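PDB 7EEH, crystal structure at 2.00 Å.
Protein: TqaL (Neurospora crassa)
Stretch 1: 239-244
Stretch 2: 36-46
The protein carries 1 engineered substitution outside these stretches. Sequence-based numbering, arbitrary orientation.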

ATOM      1  N   HIS B 239       1.602  21.807  12.980  1.00 22.57           N
ATOM      2  CA  HIS B 239       0.689  21.691  11.859  1.00 23.03           C
ATOM      3  C   HIS B 239      -0.525  20.881  12.275  1.00 23.01           C
ATOM      4  O   HIS B 239      -0.429  19.955  13.093  1.00 20.44           O
ATOM      5  CB  HIS B 239       1.377  21.032  10.647  1.00 25.93           C
ATOM      6  CG  HIS B 239       2.627  21.733  10.205  1.00 26.65           C
ATOM      7  ND1 HIS B 239       3.877  21.154  10.286  1.00 29.43           N
ATOM      8  CD2 HIS B 239       2.821  22.970   9.687  1.00 29.34           C
ATOM      9  CE1 HIS B 239       4.784  21.999   9.829  1.00 28.47           C
ATOM     10  NE2 HIS B 239       4.171  23.109   9.463  1.00 32.46           N
ATOM     11  N   PHE B 240      -1.667  21.249  11.695  1.00 19.68           N
ATOM     12  CA  PHE B 240      -2.955  20.632  11.962  1.00 20.76           C
ATOM     13  C   PHE B 240      -2.838  19.120  12.110  1.00 22.99           C
ATOM     14  O   PHE B 240      -2.432  18.422  11.178  1.00 20.93           O
ATOM     15  CB  PHE B 240      -3.930  20.972  10.822  1.00 19.66           C
ATOM     16  CG  PHE B 240      -5.271  20.323  10.961  1.00 21.64           C
ATOM     17  CD1 PHE B 240      -6.037  20.536  12.095  1.00 22.62           C
ATOM     18  CD2 PHE B 240      -5.773  19.511   9.957  1.00 23.45           C
ATOM     19  CE1 PHE B 240      -7.272  19.940  12.246  1.00 22.96           C
ATOM     20  CE2 PHE B 240      -7.021  18.912  10.081  1.00 24.72           C
ATOM     21  CZ  PHE B 240      -7.776  19.125  11.237  1.00 25.42           C
ATOM     22  N   LEU B 241      -3.181  18.625  13.297  1.00 18.71           N
ATOM     23  CA  LEU B 241      -3.288  17.216  13.688  1.00 19.33           C
ATOM     24  C   LEU B 241      -1.942  16.577  14.015  1.00 19.76           C
ATOM     25  O   LEU B 241      -1.911  15.361  14.207  1.00 18.91           O
ATOM     26  CB  LEU B 241      -3.999  16.351  12.637  1.00 19.73           C
ATOM     27  CG  LEU B 241      -5.483  16.668  12.400  1.00 24.53           C
ATOM     28  CD1 LEU B 241      -6.055  15.795  11.291  1.00 24.02           C
ATOM     29  CD2 LEU B 241      -6.278  16.490  13.690  1.00 22.31           C
ATOM     30  N   ASP B 242      -0.842  17.335  14.069  1.00 17.63           N
ATOM     31  CA  ASP B 242       0.338  16.877  14.791  1.00 20.40           C
ATOM     32  C   ASP B 242      -0.085  16.261  16.125  1.00 18.87           C
ATOM     33  O   ASP B 242      -0.823  16.884  16.897  1.00 18.60           O
ATOM     34  CB  ASP B 242       1.296  18.042  15.044  1.00 18.14           C
ATOM     35  CG  ASP B 242       2.169  18.392  13.817  1.00 23.09           C
ATOM     36  OD1 ASP B 242       2.112  17.691  12.777  1.00 20.88           O
ATOM     37  OD2 ASP B 242       2.933  19.372  13.919  1.00 20.47           O
ATOM     38  N   THR B 243       0.385  15.041  16.394  1.00 15.92           N
ATOM     39  CA  THR B 243      -0.088  14.251  17.532  1.00 15.94           C
ATOM     40  C   THR B 243       1.077  13.575  18.244  1.00 20.17           C
ATOM     41  O   THR B 243       1.865  12.855  17.620  1.00 18.31           O
ATOM     42  CB  THR B 243      -1.105  13.184  17.088  1.00 19.39           C
ATOM     43  OG1 THR B 243      -2.312  13.814  16.634  1.00 18.91           O
ATOM     44  CG2 THR B 243      -1.461  12.276  18.246  1.00 20.23           C
ATOM     45  N   LEU B 244       1.169  13.808  19.550  1.00 16.18           N
ATOM     46  CA  LEU B 244       2.109  13.134  20.440  1.00 17.37           C
ATOM     47  C   LEU B 244       1.332  12.193  21.347  1.00 17.93           C
ATOM     48  O   LEU B 244       0.345  12.608  21.960  1.00 19.29           O
ATOM     49  CB  LEU B 244       2.873  14.152  21.293  1.00 17.96           C
ATOM     50  CG  LEU B 244       3.738  13.537  22.389  1.00 22.36           C
ATOM     51  CD1 LEU B 244       4.939  12.816  21.773  1.00 17.25           C
ATOM     52  CD2 LEU B 244       4.172  14.592  23.419  1.00 19.13           C
TER
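Stretch 2, residues 36-46: VEGSDMVPLLL

Stretch 2 meets stretch 1 first as a strand and then as a helix. Val 36, with phi/psi of -120/120, pairs with Thr 243 (-137/126) in an antiparallel bridge. The evidence is a reciprocal pair of hydrogen bonds, Val 36 N to Thr 243 O at 2.8 Å (169° at the hydrogen) and Thr 243 N to Val 36 O at 2.9 Å (153°), with the two CA atoms 5.2 Å apart. The side chains of Val 36 (chi1 t) and Thr 243 (chi1 m) lie on the same face of the sheet. Thr 243 OG1 donates to Leu 241 O at 2.9 Å, an interaction to which the m rotamer is suited.

Beyond the bridge, Glu 37 takes the N-cap position and the helix runs from Gly 38. It lies against the type II turn from His 239 to Asp 242, which is closed by Asp 242 N to His 239 O at 2.8 Å. The chains come very close here: the CA atoms of Gly 38 and Asp 242 are 4.2 Å apart, and Gly 38 CA makes a CA-H...O contact with Phe 240 O at 3.2 Å, 152° at the hydrogen. An ideal CB on Gly 38 would stand 1.9 Å from Phe 240 O, a clash, so the absence of a side chain permits this approach.

Asp 242 shows how a rotamer can bring the end of a side chain back although its CA-to-CB bond points away. That bond points away from stretch 2, yet with chi1 at -80° and chi2 at -4° the carboxylate returns: Asp 242 OD1 accepts from Gly 38 N at 2.8 Å (162°), at the first turn of the helix, while Asp 242 OD2 accepts from His 239 N at 2.9 Å. One carboxylate thus ties the helix start to the turn. Asp 242 OD1 also accepts from a water at 2.7 Å; the same water donates to Glu 37 OE1 at 2.9 Å and lies 2.8 Å from His 239 ND1, joining three side chains. Glu 37 has chi1 m, with chi2 between wells at -118°.

The apolar contact centres on Leu 241, which has the largest covered area, 74 Å² of its surface. Its phi/psi of 80/7 suits the third position of a type II turn, and its m,t rotamer extends the side chain along the helix. Leu 241 CB lies 4.1 Å from Met 41 CB, while Leu 241 CD1 reaches Val 42 CG2 at 3.8 Å and Leu 45 CD1 at 3.9 Å. Met 41, a selenomethionine with chi1 and chi2 both m, places its CG 3.4 Å from Leu 241 O.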

ATOM      1  N   VAL B  36       3.327  11.767  15.548  1.00 19.07           N
ATOM      2  CA  VAL B  36       2.794  11.523  14.218  1.00 22.34           C
ATOM      3  C   VAL B  36       2.483  12.875  13.604  1.00 23.14           C
ATOM      4  O   VAL B  36       1.695  13.645  14.164  1.00 20.22           O
ATOM      5  CB  VAL B  36       1.546  10.628  14.245  1.00 22.63           C
ATOM      6  CG1 VAL B  36       1.134  10.284  12.826  1.00 21.87           C
ATOM      7  CG2 VAL B  36       1.816   9.352  15.050  1.00 20.94           C
ATOM      8  N   GLU B  37       3.120  13.175  12.476  1.00 22.06           N
ATOM      9  CA  GLU B  37       2.863  14.435  11.799  1.00 23.13           C
ATOM     10  C   GLU B  37       1.437  14.473  11.263  1.00 20.02           C
ATOM     11  O   GLU B  37       0.902  13.458  10.810  1.00 19.39           O
ATOM     12  CB  GLU B  37       3.857  14.631  10.656  1.00 27.29           C
ATOM     13  CG  GLU B  37       5.275  14.316  11.045  1.00 35.22           C
ATOM     14  CD  GLU B  37       6.168  15.512  10.940  1.00 32.93           C
ATOM     15  OE1 GLU B  37       5.821  16.433  10.183  1.00 40.59           O
ATOM     16  OE2 GLU B  37       7.210  15.538  11.627  1.00 42.95           O
ATOM     17  N   GLY B  38       0.832  15.663  11.300  1.00 20.68           N
ATOM     18  CA  GLY B  38      -0.550  15.806  10.851  1.00 21.54           C
ATOM     19  C   GLY B  38      -0.773  15.337   9.425  1.00 23.45           C
ATOM     20  O   GLY B  38      -1.821  14.773   9.108  1.00 22.80           O
ATOM     21  N   SER B  39       0.209  15.561   8.546  1.00 21.70           N
ATOM     22  CA  SER B  39       0.112  15.052   7.178  1.00 25.29           C
ATOM     23  C   SER B  39      -0.047  13.538   7.149  1.00 26.32           C
ATOM     24  O   SER B  39      -0.717  13.003   6.254  1.00 27.26           O
ATOM     25  CB  SER B  39       1.339  15.476   6.357  1.00 23.22           C
ATOM     26  OG  SER B  39       2.557  15.071   6.955  1.00 26.07           O
ATOM     27  N   ASP B  40       0.545  12.827   8.118  1.00 22.02           N
ATOM     28  CA  ASP B  40       0.367  11.381   8.233  1.00 22.27           C
ATOM     29  C   ASP B  40      -0.908  11.003   8.983  1.00 23.59           C
ATOM     30  O   ASP B  40      -1.471   9.927   8.735  1.00 20.72           O
ATOM     31  CB  ASP B  40       1.588  10.774   8.926  1.00 21.22           C
ATOM     32  CG  ASP B  40       2.844  10.961   8.116  1.00 26.49           C
ATOM     33  OD1 ASP B  40       2.720  10.936   6.881  1.00 25.60           O
ATOM     34  OD2 ASP B  40       3.932  11.165   8.694  1.00 29.36           O
HETATM   35  N   MSE B  41      -1.372  11.843   9.905  1.00 20.27           N
HETATM   36  CA  MSE B  41      -2.638  11.563  10.572  1.00 22.66           C
HETATM   37  C   MSE B  41      -3.836  11.673   9.631  1.00 20.70           C
HETATM   38  O   MSE B  41      -4.763  10.881   9.745  1.00 20.90           O
HETATM   39  CB  MSE B  41      -2.853  12.485  11.781  1.00 21.46           C
HETATM   40  CG  MSE B  41      -1.829  12.263  12.870  1.00 19.40           C
HETATM   41 SE   MSE B  41      -2.191  10.620  13.845  1.00 29.80          SE
HETATM   42  CE  MSE B  41      -4.115  10.519  13.685  1.00 14.48           C
ATOM     43  N   VAL B  42      -3.826  12.645   8.701  1.00 20.78           N
ATOM     44  CA  VAL B  42      -5.022  12.883   7.883  1.00 20.54           C
ATOM     45  C   VAL B  42      -5.495  11.626   7.158  1.00 22.59           C
ATOM     46  O   VAL B  42      -6.677  11.268   7.299  1.00 21.25           O
ATOM     47  CB  VAL B  42      -4.796  14.066   6.927  1.00 26.69           C
ATOM     48  CG1 VAL B  42      -5.854  14.050   5.840  1.00 26.41           C
ATOM     49  CG2 VAL B  42      -4.870  15.370   7.681  1.00 24.84           C
ATOM     50  N   PRO B  43      -4.651  10.898   6.410  1.00 23.56           N
ATOM     51  CA  PRO B  43      -5.166   9.692   5.742  1.00 23.16           C
ATOM     52  C   PRO B  43      -5.594   8.601   6.712  1.00 21.46           C
ATOM     53  O   PRO B  43      -6.520   7.844   6.396  1.00 20.99           O
ATOM     54  CB  PRO B  43      -3.998   9.249   4.851  1.00 27.89           C
ATOM     55  CG  PRO B  43      -2.814   9.868   5.436  1.00 24.76           C
ATOM     56  CD  PRO B  43      -3.241  11.143   6.061  1.00 22.71           C
ATOM     57  N   LEU B  44      -4.983   8.511   7.896  1.00 19.89           N
ATOM     58  CA  LEU B  44      -5.453   7.548   8.887  1.00 19.67           C
ATOM     59  C   LEU B  44      -6.861   7.887   9.359  1.00 21.88           C
ATOM     60  O   LEU B  44      -7.726   7.007   9.446  1.00 22.41           O
ATOM     61  CB  LEU B  44      -4.481   7.494  10.071  1.00 20.12           C
ATOM     62  CG  LEU B  44      -3.046   7.089   9.699  1.00 20.79           C
ATOM     63  CD1 LEU B  44      -2.152   6.997  10.903  1.00 17.85           C
ATOM     64  CD2 LEU B  44      -3.070   5.765   8.969  1.00 20.96           C
ATOM     65  N   LEU B  45      -7.108   9.160   9.688  1.00 19.00           N
ATOM     66  CA  LEU B  45      -8.435   9.538  10.168  1.00 18.84           C
ATOM     67  C   LEU B  45      -9.481   9.386   9.070  1.00 20.21           C
ATOM     68  O   LEU B  45     -10.598   8.930   9.332  1.00 21.07           O
ATOM     69  CB  LEU B  45      -8.421  10.970  10.705  1.00 20.37           C
ATOM     70  CG  LEU B  45      -7.534  11.236  11.932  1.00 20.37           C
ATOM     71  CD1 LEU B  45      -7.861  12.595  12.567  1.00 22.77           C
ATOM     72  CD2 LEU B  45      -7.677  10.134  12.953  1.00 18.12           C
ATOM     73  N   LEU B  46      -9.143   9.765   7.838  1.00 20.63           N
ATOM     74  CA  LEU B  46     -10.049   9.522   6.714  1.00 22.23           C
ATOM     75  C   LEU B  46     -10.383   8.041   6.601  1.00 24.02           C
ATOM     76  O   LEU B  46     -11.552   7.659   6.469  1.00 21.19           O
ATOM     77  CB  LEU B  46      -9.415  10.021   5.413  1.00 22.55           C
ATOM     78  CG  LEU B  46      -9.316  11.541   5.257  1.00 22.78           C
ATOM     79  CD1 LEU B  46      -8.504  11.915   4.029  1.00 29.18           C
ATOM     80  CD2 LEU B  46     -10.704  12.131   5.159  1.00 26.46           C
TER
HETATM   81  O   HOH W   1       3.644  18.357  10.685  1.00 27.63           O